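Local coordinates for protein DNA ligase (Alteromonas mediterranea, PDB 6GDR) that probably seals nicks in duplex DNA as a minimal ATP-dependent DNA ligase, binding AMP in its adenylation domain while gripping DNA with an OB domain, at residues G72-A77 with V128-F133; G189-H194 with D205-V210; D215-V220 with W267-F272. All coordinates share one frame; numbering follows the deposited sequence. Where two conformers were deposited one is given.

Interaction 1 (G72-A77 with V128-F133); sequences GELWIA and VRFMAF. Unlike the reference sequence in segment 128-133: Val128 (reference Ile). With AMP (adenosine monophosphate), chain G.
One wall of the AMP pocket in the nucleotidyltransferase domain is an antiparallel strand pair, joined where Glu73 faces Met131 and Trp75 faces Arg129. Each of these two pairs is hydrogen-bonded in both directions, with Glu73 N 3.0 Å from Met131 O. Successive side chains alternate between the two faces of the sheet, so that Glu73, Trp75, Arg129 and Met131 share one face and Leu74 and Phe130 the other.

Glu73 shows how a strand residue is shaped to meet a ligand. Its CG stands anti to the backbone N, the chain then bends at chi2 (76°), and the carboxylate comes up beside the ribose, where OE1 accepts a hydrogen bond from AMP O2' at 3.1 Å. The second oxygen, OE2, takes a weak bond from Gly37 N. Phe133 presents one ring face to the adenine, with AMP N3 over the ring centre, and its CE2 presses on Gly72 C at 3.2 Å. Gly72 is hemmed in: it pairs with Ala132 at a CA–CA distance of 3.7 Å, and any CB would run into Phe130 CZ. On that same face Leu74 CD2 meets the rim of Phe130 in the ring plane, 3.7 Å from CD1. Across the sheet, Met131 CG rests against Trp75 CE3 at 3.9 Å, while Met131 SD covers a face of the Arg129 guanidinium, off toward its rim. Trp75 and Arg129 run alongside each other, their flat groups 34° apart.

Strand 38-42 flanks strand 70-75 through backbone bonds to Gly72 and Leu74, strand 161-163 flanks strand 129-134, and helix 81-89 packs Val88 against Leu74.

Interaction 2 (G189-H194 with D205-V210); sequences GLMLHH and DKLIKV. Unlike the reference sequence in segment 205-210: Ile208 (reference Leu). With AMP (adenosine monophosphate), chain G.
Met191 lies across from Lys209 in a non-hydrogen-bonded antiparallel pair, and its side chain can be followed as it lies along one face of the adenine of AMP. CB stands 3.7 Å from AMP N1, and CG approaches further, to 3.5 Å from the same nitrogen. Bends at chi2 and chi3 (-66° and -69°) then curl the chain back, which puts SD over the partner strand, 4.1 Å from Lys209 CA. CE completes the curl: it returns to the base at 3.5 Å from AMP N3 and also touches Leu207 CD1 at 4.0 Å. The side chain thus lies between the sheet and the adenine, CG and CE toward the base and SD toward strand 207-210.

The sequences match motifs IV and V of covalent nucleotidyltransferases, and the backbone keeps them in register. Leu192 and Ile208 bond to each other in both directions, as do Leu190 and Val210, and His194 N reaches Lys206 O at 2.8 Å, almost straight. On the face away from the ligand Leu192 CD1 and Val210 CG2 meet at 4.0 Å, a patch covered by Leu175 and Leu179 of helix 172-184. Farther along the ligand side, Leu207 CD1 sits over one face of the His193 imidazole in a CH-pi contact, displaced toward the rim; Phe142 also stacks with this ring. The His194 imidazole finds its polar partner outside the pair, NE2 being hydrogen-bonded to Glu28.

Lys209 supplies one of the polar contacts to AMP, at the phosphate. Its chain, bent at chi3, carries NZ to 2.6 Å from AMP O2P as hydrogen-bond donor. The chemistry is therefore divided between the strands: the apolar, polarisable methionine suits the flat base, whereas the lysine N-H is directed at the phosphate, where it would probably help to hold and polarise the group at which bond-making occurs in this enzyme family.

Interaction 3 (D215-V220 with W267-F272); sequences DAEAKV and WVTFKF. With nucleotides of chain C.
The six-membered ring of Trp267 carries Lys219 on one face: CB stands over the ring centre, 3.7 Å from the centroid and 11° off the normal, a close CH-pi contact. Lys219 N lies over that face too, 3.5 Å from CE3. With Trp267 CG beside its backbone N and anti to the carbonyl carbon (chi1 -71°), the indole is swung back across the neighbouring strand instead of out from the sheet. The two phenylalanines offer their edges. Phe270 has Glu217 O near its plane, and Phe272 has Asp215 O at its rim, 3.9 Å from CE1. Ala216 and Ala218 share a face of the sheet with Phe270 and touch the phenylalanines obliquely: Ala216 CB lies 3.8 Å from Phe270 CZ and equally far from Phe272 CE1, and Ala218 CB adds a looser contact with Phe270 CE2. An alanine at Trp267 would probably leave the Lys219 methylenes without their aromatic cover, opening a gap on this face and setting the lysine chain free to turn.

Phe270 N reaches Ala216 O at 2.9 Å, nearly along the C=O axis; the return bond from Ala216 N is weak, whereas Ala218 and Val268 are hydrogen-bonded in both directions. Thr269 CG2 also leans on Ala216 O, at 3.4 Å. At the far end Lys271 runs extended beyond CG to the DNA, its NZ donating to OP1 of DC3 of chain C at 2.5 Å; Tyr273 OH and the ring of Phe213 hold the same amine.

The pair joins the central strand 214-225 to strand 267-272, neither of them outermost, in the five-stranded antiparallel sheet of the OB domain. Strand 234-240 borders strand 214-225, strand 285-289 borders strand 267-272, and the inner side chains Val268 and Phe270 pack on Leu249 of strand 246-249, with Phe247 edge-to-face against Phe270.

Interactions 1 and 2 belong to separate sheets of the adenylation domain, with centres 18 Å apart and nearest atoms about 5 Å apart. AMP bridges the space between them: its adenine lies between Phe133 and Met191, which approach from opposite sides, while Glu73 takes the ribose and Lys209 the phosphate. Interaction 3 stands apart in the OB domain, its centre 33 Å from that of interaction 1 and 28 Å from that of interaction 2, yet strand 214-225 follows strand 207-210 directly in the chain. Its Lys271 side chain comes within about 11 Å of AMP, consistent with the OB domain presenting the DNA backbone close to the nucleotide.

Interaction 1 (G72-A77 with V128-F133)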
loop_
_atom_site.group_PDB
_atom_site.type_symbol
_atom_site.label_atom_id
_atom_site.label_comp_id
_atom_site.label_asym_id
_atom_site.label_seq_id
_atom_site.Cartn_x
_atom_site.Cartn_y
_atom_site.Cartn_z
ATOM N N GLY D 72 -4.086 -6.145 9.658
ATOM C CA GLY D 72 -2.651 -5.970 9.743
ATOM C C GLY D 72 -1.990 -6.092 8.389
ATOM O O GLY D 72 -2.628 -6.411 7.382
ATOM N N GLU D 73 -0.687 -5.824 8.382
ATOM C CA GLU D 73 0.129 -5.855 7.173
ATOM C C GLU D 73 1.214 -6.908 7.350
ATOM O O GLU D 73 2.140 -6.721 8.146
ATOM C CB GLU D 73 0.745 -4.485 6.901
ATOM C CG GLU D 73 1.293 -4.324 5.494
ATOM C CD GLU D 73 0.199 -4.112 4.468
ATOM O OE1 GLU D 73 -0.953 -3.848 4.871
ATOM O OE2 GLU D 73 0.491 -4.210 3.260
ATOM N N LEU D 74 1.102 -8.012 6.615
ATOM C CA LEU D 74 2.161 -9.013 6.606
ATOM C C LEU D 74 3.388 -8.426 5.921
ATOM O O LEU D 74 3.335 -8.060 4.743
ATOM C CB LEU D 74 1.690 -10.281 5.899
ATOM C CG LEU D 74 0.519 -11.002 6.569
ATOM C CD1 LEU D 74 0.048 -12.164 5.714
ATOM C CD2 LEU D 74 0.901 -11.485 7.960
ATOM N N TRP D 75 4.494 -8.343 6.658
ATOM C CA TRP D 75 5.614 -7.510 6.251
ATOM C C TRP D 75 6.892 -8.046 6.877
ATOM O O TRP D 75 6.882 -8.563 7.997
ATOM C CB TRP D 75 5.363 -6.054 6.666
ATOM C CG TRP D 75 6.432 -5.075 6.297
ATOM C CD1 TRP D 75 6.687 -4.564 5.057
ATOM C CD2 TRP D 75 7.368 -4.456 7.187
ATOM N NE1 TRP D 75 7.733 -3.674 5.119
ATOM C CE2 TRP D 75 8.169 -3.591 6.415
ATOM C CE3 TRP D 75 7.611 -4.555 8.560
ATOM C CZ2 TRP D 75 9.195 -2.828 6.971
ATOM C CZ3 TRP D 75 8.633 -3.799 9.110
ATOM C CH2 TRP D 75 9.412 -2.948 8.316
ATOM N N ILE D 76 7.991 -7.919 6.133
ATOM C CA ILE D 76 9.304 -8.360 6.590
ATOM C C ILE D 76 10.158 -7.132 6.874
ATOM O O ILE D 76 10.518 -6.860 8.025
ATOM C CB ILE D 76 9.982 -9.271 5.548
ATOM C CG1 ILE D 76 9.122 -10.508 5.275
ATOM C CG2 ILE D 76 11.374 -9.687 6.022
ATOM C CD1 ILE D 76 9.527 -11.272 4.030
ATOM N N ALA D 77 10.488 -6.391 5.823
ATOM C CA ALA D 77 11.302 -5.188 5.937
ATOM C C ALA D 77 11.026 -4.321 4.714
ATOM O O ALA D 77 10.265 -4.700 3.821
ATOM C CB ALA D 77 12.788 -5.535 6.061
ATOM N N VAL D 128 8.656 -13.294 8.638
ATOM C CA VAL D 128 7.441 -12.542 8.356
ATOM C C VAL D 128 6.783 -12.177 9.677
ATOM O O VAL D 128 6.845 -12.930 10.657
ATOM C CB VAL D 128 6.475 -13.345 7.458
ATOM C CG1 VAL D 128 5.163 -12.593 7.259
ATOM C CG2 VAL D 128 7.126 -13.638 6.115
ATOM N N ARG D 129 6.145 -11.008 9.705
ATOM C CA ARG D 129 5.451 -10.534 10.892
ATOM C C ARG D 129 4.104 -9.949 10.492
ATOM O O ARG D 129 3.899 -9.520 9.355
ATOM C CB ARG D 129 6.278 -9.484 11.649
ATOM C CG ARG D 129 7.556 -10.030 12.265
ATOM C CD ARG D 129 8.127 -9.067 13.291
ATOM N NE ARG D 129 8.578 -7.819 12.682
ATOM C CZ ARG D 129 8.892 -6.722 13.365
ATOM N NH1 ARG D 129 9.294 -5.634 12.723
ATOM N NH2 ARG D 129 8.798 -6.707 14.689
ATOM N N PHE D 130 3.184 -9.938 11.454
ATOM C CA PHE D 130 1.838 -9.403 11.261
ATOM C C PHE D 130 1.790 -8.042 11.945
ATOM O O PHE D 130 1.539 -7.935 13.146
ATOM C CB PHE D 130 0.792 -10.363 11.815
ATOM C CG PHE D 130 -0.619 -9.857 11.708
ATOM C CD1 PHE D 130 -1.315 -9.958 10.516
ATOM C CD2 PHE D 130 -1.251 -9.290 12.802
ATOM C CE1 PHE D 130 -2.615 -9.497 10.416
ATOM C CE2 PHE D 130 -2.549 -8.828 12.707
ATOM C CZ PHE D 130 -3.233 -8.932 11.514
ATOM N N MET D 131 2.038 -6.991 11.165
ATOM C CA MET D 131 2.095 -5.625 11.685
ATOM C C MET D 131 0.674 -5.080 11.763
ATOM O O MET D 131 0.179 -4.431 10.840
ATOM C CB MET D 131 2.981 -4.757 10.801
ATOM C CG MET D 131 4.328 -5.385 10.456
ATOM S SD MET D 131 5.319 -5.803 11.904
ATOM C CE MET D 131 5.578 -4.187 12.630
ATOM N N ALA D 132 0.008 -5.348 12.883
ATOM C CA ALA D 132 -1.366 -4.898 13.064
ATOM C C ALA D 132 -1.427 -3.378 13.147
ATOM O O ALA D 132 -0.560 -2.738 13.750
ATOM C CB ALA D 132 -1.963 -5.516 14.328
ATOM N N PHE D 133 -2.463 -2.797 12.535
ATOM C CA PHE D 133 -2.634 -1.350 12.526
ATOM C C PHE D 133 -4.036 -0.875 12.881
ATOM O O PHE D 133 -4.227 0.336 13.034
ATOM C CB PHE D 133 -2.255 -0.769 11.153
ATOM C CG PHE D 133 -2.938 -1.436 9.992
ATOM C CD1 PHE D 133 -4.239 -1.109 9.652
ATOM C CD2 PHE D 133 -2.269 -2.378 9.227
ATOM C CE1 PHE D 133 -4.866 -1.717 8.579
ATOM C CE2 PHE D 133 -2.890 -2.988 8.153
ATOM C CZ PHE D 133 -4.190 -2.658 7.830
HETATM P P AMP G . -3.339 1.489 -0.807
HETATM O O1P AMP G . -1.951 1.071 -0.380
HETATM O O2P AMP G . -3.498 2.729 -1.655
HETATM O "O5'" AMP G . -4.233 1.665 0.519
HETATM C "C5'" AMP G . -3.600 1.647 1.795
HETATM C "C4'" AMP G . -3.247 0.213 2.183
HETATM O "O4'" AMP G . -1.964 0.181 2.814
HETATM C "C3'" AMP G . -4.236 -0.440 3.135
HETATM O "O3'" AMP G . -4.947 -1.481 2.457
HETATM C "C2'" AMP G . -3.402 -0.993 4.275
HETATM O "O2'" AMP G . -3.663 -2.382 4.486
HETATM C "C1'" AMP G . -1.949 -0.796 3.859
HETATM N N9 AMP G . -1.011 -0.353 4.927
HETATM C C8 AMP G . 0.295 -0.682 4.922
HETATM N N7 AMP G . 0.937 -0.158 5.996
HETATM C C5 AMP G . 0.030 0.522 6.714
HETATM C C6 AMP G . 0.049 1.313 7.965
HETATM N N6 AMP G . 1.197 1.471 8.657
HETATM N N1 AMP G . -1.107 1.866 8.384
HETATM C C2 AMP G . -2.255 1.714 7.697
HETATM N N3 AMP G . -2.338 1.008 6.552
HETATM C C4 AMP G . -1.256 0.393 6.015
#

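Interaction 2 (G189-H194 with D205-V210)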
loop_
_atom_site.group_PDB
_atom_site.type_symbol
_atom_site.label_atom_id
_atom_site.label_comp_id
_atom_site.label_asym_id
_atom_site.label_seq_id
_atom_site.Cartn_x
_atom_site.Cartn_y
_atom_site.Cartn_z
ATOM N N GLY D 189 6.005 5.128 2.462
ATOM C CA GLY D 189 5.281 6.363 2.697
ATOM C C GLY D 189 4.796 6.428 4.136
ATOM O O GLY D 189 5.299 5.719 5.006
ATOM N N LEU D 190 3.808 7.293 4.355
ATOM C CA LEU D 190 3.258 7.526 5.680
ATOM C C LEU D 190 1.751 7.318 5.662
ATOM O O LEU D 190 1.094 7.427 4.624
ATOM C CB LEU D 190 3.575 8.944 6.183
ATOM C CG LEU D 190 5.053 9.304 6.352
ATOM C CD1 LEU D 190 5.194 10.745 6.826
ATOM C CD2 LEU D 190 5.744 8.353 7.320
ATOM N N MET D 191 1.215 7.011 6.841
ATOM C CA MET D 191 -0.217 6.870 7.053
ATOM C C MET D 191 -0.627 7.753 8.220
ATOM O O MET D 191 0.086 7.842 9.224
ATOM C CB MET D 191 -0.602 5.413 7.334
ATOM C CG MET D 191 -0.286 4.461 6.192
ATOM S SD MET D 191 -1.272 4.766 4.714
ATOM C CE MET D 191 -2.898 4.266 5.269
ATOM N N LEU D 192 -1.772 8.413 8.077
ATOM C CA LEU D 192 -2.304 9.307 9.097
ATOM C C LEU D 192 -3.681 8.802 9.501
ATOM O O LEU D 192 -4.587 8.734 8.666
ATOM C CB LEU D 192 -2.392 10.743 8.578
ATOM C CG LEU D 192 -1.134 11.286 7.896
ATOM C CD1 LEU D 192 -1.396 12.670 7.328
ATOM C CD2 LEU D 192 0.026 11.321 8.871
ATOM N N HIS D 193 -3.832 8.451 10.775
ATOM C CA HIS D 193 -5.093 7.950 11.308
ATOM C C HIS D 193 -5.543 8.871 12.430
ATOM O O HIS D 193 -4.833 9.033 13.428
ATOM C CB HIS D 193 -4.945 6.511 11.809
ATOM C CG HIS D 193 -6.225 5.736 11.799
ATOM N ND1 HIS D 193 -6.260 4.360 11.725
ATOM C CD2 HIS D 193 -7.516 6.142 11.851
ATOM C CE1 HIS D 193 -7.516 3.953 11.731
ATOM N NE2 HIS D 193 -8.299 5.015 11.808
ATOM N N HIS D 194 -6.719 9.471 12.264
ATOM C CA HIS D 194 -7.223 10.417 13.250
ATOM C C HIS D 194 -7.451 9.722 14.587
ATOM O O HIS D 194 -8.026 8.631 14.647
ATOM C CB HIS D 194 -8.520 11.047 12.746
ATOM C CG HIS D 194 -8.782 12.412 13.300
ATOM N ND1 HIS D 194 -9.704 12.648 14.296
ATOM C CD2 HIS D 194 -8.242 13.616 12.992
ATOM C CE1 HIS D 194 -9.722 13.939 14.578
ATOM N NE2 HIS D 194 -8.843 14.547 13.803
ATOM N N ASP D 205 -11.164 11.914 5.628
ATOM C CA ASP D 205 -9.988 12.501 6.258
ATOM C C ASP D 205 -9.587 11.790 7.543
ATOM O O ASP D 205 -8.565 12.155 8.132
ATOM C CB ASP D 205 -10.233 13.984 6.546
ATOM C CG ASP D 205 -10.168 14.839 5.296
ATOM O OD1 ASP D 205 -9.315 14.562 4.427
ATOM O OD2 ASP D 205 -10.970 15.790 5.182
ATOM N N LYS D 206 -10.353 10.793 7.989
ATOM C CA LYS D 206 -10.001 10.063 9.201
ATOM C C LYS D 206 -8.797 9.153 8.995
ATOM O O LYS D 206 -8.114 8.822 9.972
ATOM C CB LYS D 206 -11.195 9.238 9.682
ATOM C CG LYS D 206 -12.510 10.008 9.735
ATOM C CD LYS D 206 -13.648 9.141 10.257
ATOM C CE LYS D 206 -15.006 9.695 9.860
ATOM N NZ LYS D 206 -15.307 9.451 8.423
ATOM N N LEU D 207 -8.522 8.744 7.756
ATOM C CA LEU D 207 -7.407 7.852 7.450
ATOM C C LEU D 207 -6.810 8.292 6.120
ATOM O O LEU D 207 -7.390 8.029 5.062
ATOM C CB LEU D 207 -7.862 6.395 7.391
ATOM C CG LEU D 207 -6.809 5.357 6.995
ATOM C CD1 LEU D 207 -5.646 5.356 7.976
ATOM C CD2 LEU D 207 -7.437 3.975 6.910
ATOM N N ILE D 208 -5.649 8.944 6.170
ATOM C CA ILE D 208 -5.058 9.577 4.998
ATOM C C ILE D 208 -3.778 8.847 4.615
ATOM O O ILE D 208 -3.081 8.270 5.457
ATOM C CB ILE D 208 -4.802 11.078 5.253
ATOM C CG1 ILE D 208 -6.138 11.823 5.329
ATOM C CG2 ILE D 208 -3.937 11.694 4.155
ATOM C CD1 ILE D 208 -6.149 12.962 6.318
ATOM N N LYS D 209 -3.476 8.885 3.320
ATOM C CA LYS D 209 -2.377 8.149 2.715
ATOM C C LYS D 209 -1.411 9.145 2.093
ATOM O O LYS D 209 -1.833 10.051 1.366
ATOM C CB LYS D 209 -2.927 7.181 1.665
ATOM C CG LYS D 209 -1.918 6.464 0.792
ATOM C CD LYS D 209 -2.562 6.072 -0.536
ATOM C CE LYS D 209 -3.889 5.323 -0.351
ATOM N NZ LYS D 209 -4.571 5.061 -1.646
ATOM N N VAL D 210 -0.120 8.982 2.376
ATOM C CA VAL D 210 0.902 9.930 1.947
ATOM C C VAL D 210 2.020 9.157 1.262
ATOM O O VAL D 210 2.662 8.305 1.888
ATOM C CB VAL D 210 1.454 10.751 3.124
ATOM C CG1 VAL D 210 2.212 11.959 2.607
ATOM C CG2 VAL D 210 0.329 11.179 4.059
HETATM P P AMP G . -3.339 1.489 -0.807
HETATM O O1P AMP G . -1.951 1.071 -0.380
HETATM O O2P AMP G . -3.498 2.729 -1.655
HETATM O "O5'" AMP G . -4.233 1.665 0.519
HETATM C "C5'" AMP G . -3.600 1.647 1.795
HETATM C "C4'" AMP G . -3.247 0.213 2.183
HETATM O "O4'" AMP G . -1.964 0.181 2.814
HETATM C "C3'" AMP G . -4.236 -0.440 3.135
HETATM O "O3'" AMP G . -4.947 -1.481 2.457
HETATM C "C2'" AMP G . -3.402 -0.993 4.275
HETATM O "O2'" AMP G . -3.663 -2.382 4.486
HETATM C "C1'" AMP G . -1.949 -0.796 3.859
HETATM N N9 AMP G . -1.011 -0.353 4.927
HETATM C C8 AMP G . 0.295 -0.682 4.922
HETATM N N7 AMP G . 0.937 -0.158 5.996
HETATM C C5 AMP G . 0.030 0.522 6.714
HETATM C C6 AMP G . 0.049 1.313 7.965
HETATM N N6 AMP G . 1.197 1.471 8.657
HETATM N N1 AMP G . -1.107 1.866 8.384
HETATM C C2 AMP G . -2.255 1.714 7.697
HETATM N N3 AMP G . -2.338 1.008 6.552
HETATM C C4 AMP G . -1.256 0.393 6.015
#

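Interaction 3 (D215-V220 with W267-F272)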
loop_
_atom_site.group_PDB
_atom_site.type_symbol
_atom_site.label_atom_id
_atom_site.label_comp_id
_atom_site.label_asym_id
_atom_site.label_seq_id
_atom_site.Cartn_x
_atom_site.Cartn_y
_atom_site.Cartn_z
ATOM N N ASP D 215 8.842 12.367 -11.568
ATOM C CA ASP D 215 8.552 12.352 -12.994
ATOM C C ASP D 215 9.748 11.800 -13.760
ATOM O O ASP D 215 10.858 11.685 -13.236
ATOM C CB ASP D 215 8.203 13.759 -13.492
ATOM C CG ASP D 215 6.937 14.304 -12.860
ATOM O OD1 ASP D 215 6.358 13.615 -11.994
ATOM O OD2 ASP D 215 6.520 15.420 -13.234
ATOM N N ALA D 216 9.500 11.455 -15.019
ATOM C CA ALA D 216 10.537 10.923 -15.892
ATOM C C ALA D 216 9.990 10.882 -17.309
ATOM O O ALA D 216 8.775 10.922 -17.523
ATOM C CB ALA D 216 10.993 9.529 -15.449
ATOM N N GLU D 217 10.902 10.805 -18.272
ATOM C CA GLU D 217 10.549 10.773 -19.683
ATOM C C GLU D 217 10.879 9.411 -20.280
ATOM O O GLU D 217 11.766 8.699 -19.799
ATOM C CB GLU D 217 11.284 11.870 -20.462
ATOM C CG GLU D 217 10.810 13.279 -20.144
ATOM C CD GLU D 217 11.412 14.319 -21.071
ATOM O OE1 GLU D 217 12.514 14.073 -21.604
ATOM O OE2 GLU D 217 10.780 15.377 -21.270
ATOM N N ALA D 218 10.151 9.057 -21.336
ATOM C CA ALA D 218 10.381 7.811 -22.048
ATOM C C ALA D 218 9.882 7.964 -23.476
ATOM O O ALA D 218 8.947 8.723 -23.743
ATOM C CB ALA D 218 9.682 6.631 -21.365
ATOM N N LYS D 219 10.515 7.232 -24.389
ATOM C CA LYS D 219 10.160 7.260 -25.802
ATOM C C LYS D 219 9.205 6.116 -26.110
ATOM O O LYS D 219 9.499 4.956 -25.800
ATOM C CB LYS D 219 11.410 7.155 -26.678
ATOM C CG LYS D 219 11.124 7.127 -28.176
ATOM C CD LYS D 219 12.405 7.150 -29.001
ATOM C CE LYS D 219 13.297 5.951 -28.700
ATOM N NZ LYS D 219 14.468 5.876 -29.614
ATOM N N VAL D 220 8.066 6.445 -26.718
ATOM C CA VAL D 220 7.081 5.431 -27.075
ATOM C C VAL D 220 7.615 4.590 -28.226
ATOM O O VAL D 220 8.080 5.121 -29.243
ATOM C CB VAL D 220 5.734 6.083 -27.431
ATOM C CG1 VAL D 220 5.903 7.174 -28.480
ATOM C CG2 VAL D 220 4.733 5.034 -27.910
ATOM N N TRP D 267 8.185 11.397 -27.274
ATOM C CA TRP D 267 8.538 11.250 -25.869
ATOM C C TRP D 267 7.362 11.673 -25.003
ATOM O O TRP D 267 6.635 12.613 -25.341
ATOM C CB TRP D 267 9.772 12.083 -25.523
ATOM C CG TRP D 267 11.037 11.538 -26.101
ATOM C CD1 TRP D 267 11.484 11.684 -27.380
ATOM C CD2 TRP D 267 12.024 10.758 -25.417
ATOM N NE1 TRP D 267 12.688 11.042 -27.538
ATOM C CE2 TRP D 267 13.041 10.465 -26.346
ATOM C CE3 TRP D 267 12.145 10.278 -24.110
ATOM C CZ2 TRP D 267 14.165 9.714 -26.010
ATOM C CZ3 TRP D 267 13.261 9.532 -23.778
ATOM C CH2 TRP D 267 14.257 9.258 -24.724
ATOM N N VAL D 268 7.180 10.974 -23.885
ATOM C CA VAL D 268 6.104 11.261 -22.949
ATOM C C VAL D 268 6.680 11.324 -21.544
ATOM O O VAL D 268 7.694 10.687 -21.238
ATOM C CB VAL D 268 4.976 10.208 -23.020
ATOM C CG1 VAL D 268 4.383 10.160 -24.420
ATOM C CG2 VAL D 268 5.493 8.834 -22.606
ATOM N N THR D 269 6.023 12.097 -20.687
ATOM C CA THR D 269 6.386 12.199 -19.282
ATOM C C THR D 269 5.364 11.452 -18.437
ATOM O O THR D 269 4.153 11.581 -18.647
ATOM C CB THR D 269 6.463 13.660 -18.831
ATOM O OG1 THR D 269 7.345 14.382 -19.700
ATOM C CG2 THR D 269 6.980 13.759 -17.400
ATOM N N PHE D 270 5.862 10.677 -17.476
ATOM C CA PHE D 270 5.018 9.855 -16.624
ATOM C C PHE D 270 5.481 9.986 -15.182
ATOM O O PHE D 270 6.664 10.206 -14.911
ATOM C CB PHE D 270 5.063 8.381 -17.045
ATOM C CG PHE D 270 6.390 7.718 -16.788
ATOM C CD1 PHE D 270 6.605 6.998 -15.624
ATOM C CD2 PHE D 270 7.420 7.819 -17.705
ATOM C CE1 PHE D 270 7.822 6.390 -15.382
ATOM C CE2 PHE D 270 8.640 7.212 -17.469
ATOM C CZ PHE D 270 8.840 6.496 -16.306
ATOM N N LYS D 271 4.536 9.843 -14.259
ATOM C CA LYS D 271 4.849 9.774 -12.842
ATOM C C LYS D 271 4.877 8.318 -12.399
ATOM O O LYS D 271 4.253 7.447 -13.008
ATOM C CB LYS D 271 3.837 10.568 -12.008
ATOM C CG LYS D 271 2.579 9.810 -11.607
ATOM C CD LYS D 271 1.666 10.691 -10.774
ATOM C CE LYS D 271 0.590 9.876 -10.081
ATOM N NZ LYS D 271 -0.211 10.701 -9.136
ATOM N N PHE D 272 5.617 8.062 -11.324
ATOM C CA PHE D 272 5.766 6.704 -10.825
ATOM C C PHE D 272 6.144 6.761 -9.353
ATOM O O PHE D 272 6.665 7.766 -8.864
ATOM C CB PHE D 272 6.815 5.928 -11.630
ATOM C CG PHE D 272 8.205 6.482 -11.506
ATOM C CD1 PHE D 272 8.589 7.597 -12.232
ATOM C CD2 PHE D 272 9.130 5.884 -10.668
ATOM C CE1 PHE D 272 9.870 8.108 -12.119
ATOM C CE2 PHE D 272 10.412 6.388 -10.552
ATOM C CZ PHE D 272 10.782 7.502 -11.279
ATOM P P DC C 3 -3.076 8.325 -9.710
ATOM O OP1 DC C 3 -2.347 9.604 -9.865
ATOM O OP2 DC C 3 -3.930 8.107 -8.522
ATOM O "O5'" DC C 3 -3.984 8.083 -11.004
ATOM C "C5'" DC C 3 -3.407 8.153 -12.302
ATOM C "C4'" DC C 3 -4.382 7.660 -13.359
ATOM O "O4'" DC C 3 -4.841 6.333 -13.013
ATOM C "C3'" DC C 3 -5.644 8.492 -13.499
ATOM O "O3'" DC C 3 -5.453 9.548 -14.436
ATOM C "C2'" DC C 3 -6.690 7.484 -13.971
ATOM C "C1'" DC C 3 -6.158 6.131 -13.491
ATOM N N1 DC C 3 -6.974 5.516 -12.403
ATOM C C2 DC C 3 -8.134 4.809 -12.729
ATOM O O2 DC C 3 -8.465 4.709 -13.917
ATOM N N3 DC C 3 -8.866 4.254 -11.732
ATOM C C4 DC C 3 -8.476 4.385 -10.464
ATOM N N4 DC C 3 -9.231 3.817 -9.516
ATOM C C5 DC C 3 -7.295 5.102 -10.112
ATOM C C6 DC C 3 -6.582 5.645 -11.103
#